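Local atomic coordinates of putative anti-sigma factor antagonist TM1081 (Thermotoga maritima, PDB entry 3F43), a protein that probably acts as an anti-anti-sigma factor of the STAS family, counteracting an anti-sigma factor and so releasing a sigma factor from inhibition. Residues V43-N53 with N75-G84. Numbering follows the deposited sequence. Where two conformers were deposited one is given.
Sequences VFDEFLNKGYN and NILKSISSSG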
ATOM      1  N   VAL A  43       5.703  14.779  -0.624  1.00 19.89           N
ATOM      2  CA  VAL A  43       7.045  14.191  -0.717  1.00 20.44           C
ATOM      3  C   VAL A  43       7.494  14.151  -2.193  1.00 20.13           C
ATOM      4  O   VAL A  43       8.634  14.489  -2.529  1.00 21.72           O
ATOM      5  CB  VAL A  43       7.112  12.783  -0.069  1.00 22.47           C
ATOM      6  CG1 VAL A  43       8.479  12.087  -0.413  1.00 21.62           C
ATOM      7  CG2 VAL A  43       6.845  12.879   1.467  1.00 20.01           C
ATOM      8  N   PHE A  44       6.597  13.733  -3.070  1.00 21.19           N
ATOM      9  CA  PHE A  44       6.898  13.734  -4.516  1.00 21.19           C
ATOM     10  C   PHE A  44       7.124  15.129  -5.062  1.00 21.57           C
ATOM     11  O   PHE A  44       8.089  15.397  -5.778  1.00 23.89           O
ATOM     12  CB  PHE A  44       5.846  12.969  -5.327  1.00 20.54           C
ATOM     13  CG  PHE A  44       6.041  11.472  -5.289  1.00 21.01           C
ATOM     14  CD1 PHE A  44       5.681  10.733  -4.201  1.00 25.16           C
ATOM     15  CD2 PHE A  44       6.604  10.811  -6.369  1.00 23.74           C
ATOM     16  CE1 PHE A  44       5.886   9.338  -4.176  1.00 24.61           C
ATOM     17  CE2 PHE A  44       6.799   9.432  -6.325  1.00 22.90           C
ATOM     18  CZ  PHE A  44       6.440   8.708  -5.261  1.00 23.04           C
ATOM     19  N   ASP A  45       6.234  16.062  -4.749  1.00 19.56           N
ATOM     20  CA  ASP A  45       6.404  17.395  -5.298  1.00 19.93           C
ATOM     21  C   ASP A  45       7.637  18.129  -4.788  1.00 19.21           C
ATOM     22  O   ASP A  45       8.330  18.823  -5.573  1.00 20.92           O
ATOM     23  CB  ASP A  45       5.188  18.265  -5.034  1.00 21.62           C
ATOM     24  CG  ASP A  45       3.964  17.876  -5.823  1.00 23.82           C
ATOM     25  OD1 ASP A  45       4.030  17.127  -6.816  1.00 25.94           O
ATOM     26  OD2 ASP A  45       2.893  18.377  -5.446  1.00 26.11           O
ATOM     27  N   GLU A  46       7.900  18.038  -3.486  1.00 21.22           N
ATOM     28  CA  GLU A  46       8.995  18.773  -2.866  1.00 21.65           C
ATOM     29  C   GLU A  46      10.369  18.140  -3.000  1.00 20.24           C
ATOM     30  O   GLU A  46      11.363  18.852  -3.062  1.00 23.13           O
ATOM     31  CB  GLU A  46       8.711  18.972  -1.365  1.00 24.55           C
ATOM     32  CG  GLU A  46       7.482  19.793  -1.114  1.00 24.78           C
ATOM     33  CD  GLU A  46       7.601  21.223  -1.625  1.00 33.74           C
ATOM     34  OE1 GLU A  46       8.674  21.846  -1.455  1.00 32.45           O
ATOM     35  OE2 GLU A  46       6.628  21.727  -2.209  1.00 36.71           O
ATOM     36  N   PHE A  47      10.424  16.812  -3.019  1.00 19.50           N
ATOM     37  CA  PHE A  47      11.685  16.121  -2.941  1.00 20.26           C
ATOM     38  C   PHE A  47      11.909  15.229  -4.175  1.00 18.02           C
ATOM     39  O   PHE A  47      12.824  15.475  -4.945  1.00 20.77           O
ATOM     40  CB  PHE A  47      11.774  15.381  -1.621  1.00 19.92           C
ATOM     41  CG  PHE A  47      11.508  16.276  -0.432  1.00 21.15           C
ATOM     42  CD1 PHE A  47      12.294  17.386  -0.210  1.00 21.47           C
ATOM     43  CD2 PHE A  47      10.436  16.027   0.403  1.00 20.64           C
ATOM     44  CE1 PHE A  47      12.025  18.242   0.837  1.00 21.82           C
ATOM     45  CE2 PHE A  47      10.143  16.893   1.452  1.00 20.73           C
ATOM     46  CZ  PHE A  47      10.948  17.973   1.667  1.00 18.95           C
ATOM     47  N   LEU A  48      11.119  14.165  -4.303  1.00 20.28           N
ATOM     48  CA  LEU A  48      11.434  13.126  -5.293  1.00 21.29           C
ATOM     49  C   LEU A  48      11.428  13.697  -6.708  1.00 21.93           C
ATOM     50  O   LEU A  48      12.333  13.426  -7.494  1.00 22.57           O
ATOM     51  CB  LEU A  48      10.475  11.942  -5.182  1.00 22.68           C
ATOM     52  CG  LEU A  48      10.563  11.153  -3.885  1.00 21.36           C
ATOM     53  CD1 LEU A  48       9.457  10.109  -3.696  1.00 24.18           C
ATOM     54  CD2 LEU A  48      11.936  10.502  -3.706  1.00 24.21           C
ATOM     55  N   ASN A  49      10.437  14.513  -7.039  1.00 22.91           N
ATOM     56  CA  ASN A  49      10.389  15.090  -8.385  1.00 22.44           C
ATOM     57  C   ASN A  49      11.403  16.201  -8.648  1.00 24.69           C
ATOM     58  O   ASN A  49      11.596  16.598  -9.792  1.00 27.16           O
ATOM     59  CB  ASN A  49       8.965  15.537  -8.730  1.00 23.41           C
ATOM     60  CG  ASN A  49       7.961  14.373  -8.770  1.00 25.28           C
ATOM     61  OD1 ASN A  49       8.326  13.187  -8.839  1.00 32.06           O
ATOM     62  ND2 ASN A  49       6.682  14.714  -8.729  1.00 35.35           N
ATOM     63  N   LYS A  50      12.083  16.652  -7.598  1.00 22.34           N
ATOM     64  CA  LYS A  50      13.159  17.630  -7.688  1.00 25.38           C
ATOM     65  C   LYS A  50      14.535  16.971  -7.555  1.00 26.62           C
ATOM     66  O   LYS A  50      15.533  17.678  -7.478  1.00 29.07           O
ATOM     67  CB  LYS A  50      12.998  18.723  -6.642  1.00 26.17           C
ATOM     68  CG  LYS A  50      11.675  19.470  -6.724  1.00 23.58           C
ATOM     69  CD  LYS A  50      11.638  20.676  -5.830  1.00 29.43           C
ATOM     70  CE  LYS A  50      10.432  21.557  -6.125  1.00 36.18           C
ATOM     71  NZ  LYS A  50      10.319  22.681  -5.129  1.00 40.49           N
ATOM     72  N   GLY A  51      14.582  15.642  -7.545  1.00 24.60           N
ATOM     73  CA  GLY A  51      15.850  14.913  -7.554  1.00 27.07           C
ATOM     74  C   GLY A  51      16.439  14.541  -6.192  1.00 26.34           C
ATOM     75  O   GLY A  51      17.534  13.967  -6.127  1.00 28.07           O
ATOM     76  N   TYR A  52      15.725  14.823  -5.105  1.00 24.88           N
ATOM     77  CA  TYR A  52      16.153  14.372  -3.797  1.00 25.30           C
ATOM     78  C   TYR A  52      15.658  12.972  -3.571  1.00 28.41           C
ATOM     79  O   TYR A  52      14.514  12.775  -3.120  1.00 34.44           O
ATOM     80  CB  TYR A  52      15.567  15.210  -2.677  1.00 25.51           C
ATOM     81  CG  TYR A  52      16.087  16.593  -2.572  1.00 23.61           C
ATOM     82  CD1 TYR A  52      17.234  16.876  -1.834  1.00 25.86           C
ATOM     83  CD2 TYR A  52      15.405  17.641  -3.152  1.00 24.95           C
ATOM     84  CE1 TYR A  52      17.683  18.155  -1.694  1.00 30.66           C
ATOM     85  CE2 TYR A  52      15.844  18.930  -3.009  1.00 30.99           C
ATOM     86  CZ  TYR A  52      16.988  19.179  -2.293  1.00 27.50           C
ATOM     87  OH  TYR A  52      17.442  20.482  -2.165  1.00 36.06           O
ATOM     88  N   ASN A  53      16.537  12.021  -3.796  1.00 24.24           N
ATOM     89  CA  ASN A  53      16.171  10.608  -3.640  1.00 24.41           C
ATOM     90  C   ASN A  53      16.911   9.881  -2.523  1.00 24.06           C
ATOM     91  O   ASN A  53      16.955   8.661  -2.514  1.00 23.42           O
ATOM     92  CB  ASN A  53      16.328   9.879  -4.982  1.00 25.25           C
ATOM     93  CG  ASN A  53      17.769   9.727  -5.412  1.00 26.74           C
ATOM     94  OD1 ASN A  53      18.672  10.354  -4.842  1.00 25.64           O
ATOM     95  ND2 ASN A  53      18.000   8.913  -6.450  1.00 25.73           N
ATOM     96  N   ASN A  75       5.023   3.542  -2.349  1.00 23.60           N
ATOM     97  CA  ASN A  75       5.218   4.410  -3.499  1.00 24.47           C
ATOM     98  C   ASN A  75       6.557   5.127  -3.442  1.00 22.88           C
ATOM     99  O   ASN A  75       7.244   5.285  -4.460  1.00 22.17           O
ATOM    100  CB  ASN A  75       4.091   5.427  -3.593  1.00 26.66           C
ATOM    101  CG  ASN A  75       2.834   4.840  -4.181  1.00 35.13           C
ATOM    102  OD1 ASN A  75       2.884   3.973  -5.045  1.00 43.10           O
ATOM    103  ND2 ASN A  75       1.701   5.338  -3.719  1.00 41.24           N
ATOM    104  N   ILE A  76       6.939   5.587  -2.262  1.00 22.63           N
ATOM    105  CA  ILE A  76       8.248   6.227  -2.069  1.00 21.08           C
ATOM    106  C   ILE A  76       9.399   5.248  -2.340  1.00 21.25           C
ATOM    107  O   ILE A  76      10.378   5.561  -3.052  1.00 21.20           O
ATOM    108  CB  ILE A  76       8.389   6.846  -0.643  1.00 22.03           C
ATOM    109  CG1 ILE A  76       7.392   7.977  -0.474  1.00 22.80           C
ATOM    110  CG2 ILE A  76       9.819   7.378  -0.371  1.00 22.67           C
ATOM    111  CD1 ILE A  76       7.226   8.412   0.995  1.00 24.65           C
ATOM    112  N   LEU A  77       9.242   4.062  -1.789  1.00 23.20           N
ATOM    113  CA  LEU A  77      10.219   3.015  -1.976  1.00 22.92           C
ATOM    114  C   LEU A  77      10.420   2.679  -3.452  1.00 21.48           C
ATOM    115  O   LEU A  77      11.559   2.544  -3.922  1.00 21.19           O
ATOM    116  CB  LEU A  77       9.794   1.755  -1.223  1.00 22.34           C
ATOM    117  CG  LEU A  77      10.701   0.550  -1.382  1.00 27.11           C
ATOM    118  CD1 LEU A  77      12.210   0.846  -1.053  1.00 27.55           C
ATOM    119  CD2 LEU A  77      10.177  -0.566  -0.519  1.00 29.54           C
ATOM    120  N   LYS A  78       9.310   2.557  -4.191  1.00 22.22           N
ATOM    121  CA  LYS A  78       9.356   2.274  -5.621  1.00 23.33           C
ATOM    122  C   LYS A  78      10.091   3.366  -6.376  1.00 20.11           C
ATOM    123  O   LYS A  78      10.934   3.086  -7.207  1.00 21.30           O
ATOM    124  CB  LYS A  78       7.936   2.117  -6.189  1.00 24.24           C
ATOM    125  CG  LYS A  78       7.283   0.801  -5.839  1.00 26.02           C
ATOM    126  CD  LYS A  78       5.745   0.805  -6.116  1.00 27.91           C
ATOM    127  CE  LYS A  78       5.384   0.886  -7.571  1.00 36.12           C
ATOM    128  NZ  LYS A  78       3.899   0.612  -7.748  1.00 38.06           N
ATOM    129  N   SER A  79       9.791   4.624  -6.058  1.00 21.00           N
ATOM    130  CA  SER A  79      10.438   5.731  -6.749  1.00 22.06           C
ATOM    131  C   SER A  79      11.936   5.711  -6.482  1.00 20.49           C
ATOM    132  O   SER A  79      12.763   5.846  -7.402  1.00 20.93           O
ATOM    133  CB  SER A  79       9.849   7.064  -6.289  1.00 22.64           C
ATOM    134  OG  SER A  79      10.555   8.142  -6.842  1.00 22.22           O
ATOM    135  N   ILE A  80      12.289   5.581  -5.200  1.00 21.15           N
ATOM    136  CA  ILE A  80      13.692   5.615  -4.824  1.00 21.13           C
ATOM    137  C   ILE A  80      14.491   4.406  -5.388  1.00 21.67           C
ATOM    138  O   ILE A  80      15.617   4.563  -5.876  1.00 22.51           O
ATOM    139  CB  ILE A  80      13.886   5.811  -3.296  1.00 22.73           C
ATOM    140  CG1 ILE A  80      13.412   7.224  -2.923  1.00 23.47           C
ATOM    141  CG2 ILE A  80      15.326   5.602  -2.901  1.00 21.61           C
ATOM    142  CD1 ILE A  80      13.480   7.542  -1.404  1.00 23.23           C
ATOM    143  N   SER A  81      13.884   3.222  -5.371  0.50 20.81           N
ATOM    144  CA  SER A  81      14.519   2.038  -5.946  0.50 19.18           C
ATOM    145  C   SER A  81      14.744   2.228  -7.443  0.50 20.03           C
ATOM    146  O   SER A  81      15.786   1.844  -7.980  0.50 19.62           O
ATOM    147  CB  SER A  81      13.669   0.800  -5.683  0.50 19.04           C
ATOM    148  OG  SER A  81      14.302  -0.360  -6.212  0.50 16.66           O
ATOM    149  N   SER A  82      13.764   2.835  -8.110  0.50 18.70           N
ATOM    150  CA  SER A  82      13.866   3.062  -9.554  0.50 18.33           C
ATOM    151  C   SER A  82      15.024   4.018  -9.895  0.50 19.70           C
ATOM    152  O   SER A  82      15.757   3.784 -10.841  0.50 20.10           O
ATOM    153  CB  SER A  82      12.531   3.582 -10.108  0.50 17.35           C
ATOM    154  OG  SER A  82      12.560   3.698 -11.532  0.50 17.18           O
ATOM    155  N   SER A  83      15.190   5.081  -9.107  1.00 20.26           N
ATOM    156  CA  SER A  83      16.197   6.116  -9.364  1.00 21.57           C
ATOM    157  C   SER A  83      17.560   5.796  -8.730  1.00 23.05           C
ATOM    158  O   SER A  83      18.555   6.476  -8.999  1.00 26.37           O
ATOM    159  CB  SER A  83      15.685   7.478  -8.881  1.00 22.01           C
ATOM    160  OG  SER A  83      15.622   7.519  -7.476  1.00 22.11           O
ATOM    161  N   GLY A  84      17.629   4.747  -7.921  1.00 22.00           N
ATOM    162  CA  GLY A  84      18.879   4.352  -7.293  1.00 20.90           C
ATOM    163  C   GLY A  84      19.307   5.175  -6.098  1.00 24.98           C
ATOM    164  O   GLY A  84      20.504   5.348  -5.835  1.00 25.60           O
TER
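The ring of F44 reaches across to helix 67-83, where its CZ lies 3.6 Å from the backbone O of N75, an approach at the ring edge, and its CE2 meets CB of S79 obliquely. L48 CD1 sits over the centre of one ring face, 3.5 Å above the plane, and also borders S79 OG. The other branch, CD2 of L48, packs 3.7 Å from I80 CG1, the two side chains crossing at about a right angle. Deeper in, V43 CG1 touches I76 CD1 above strand 54-58, whose I55 contacts V43, L48 and I80. Past the Schellman motif with G51 as its C-prime residue, after helix 36-48, N53 leads into that strand. Its CG is held between backbone N and carbonyl carbon (chi1 69°), and ND2 donates to S83 OG, in the last turn of helix 67-83, at 2.9 Å. The bond is nearly straight (171°) and lies 3° out of the amide plane. Replacing N53 by an alanine is likely to leave S83 OG without this donor and open a gap where the amide lay. In this STAS domain the apolar contacts set no direction of their own, whereas the in-plane amide bond fixes how the N53 side chain is turned toward S83.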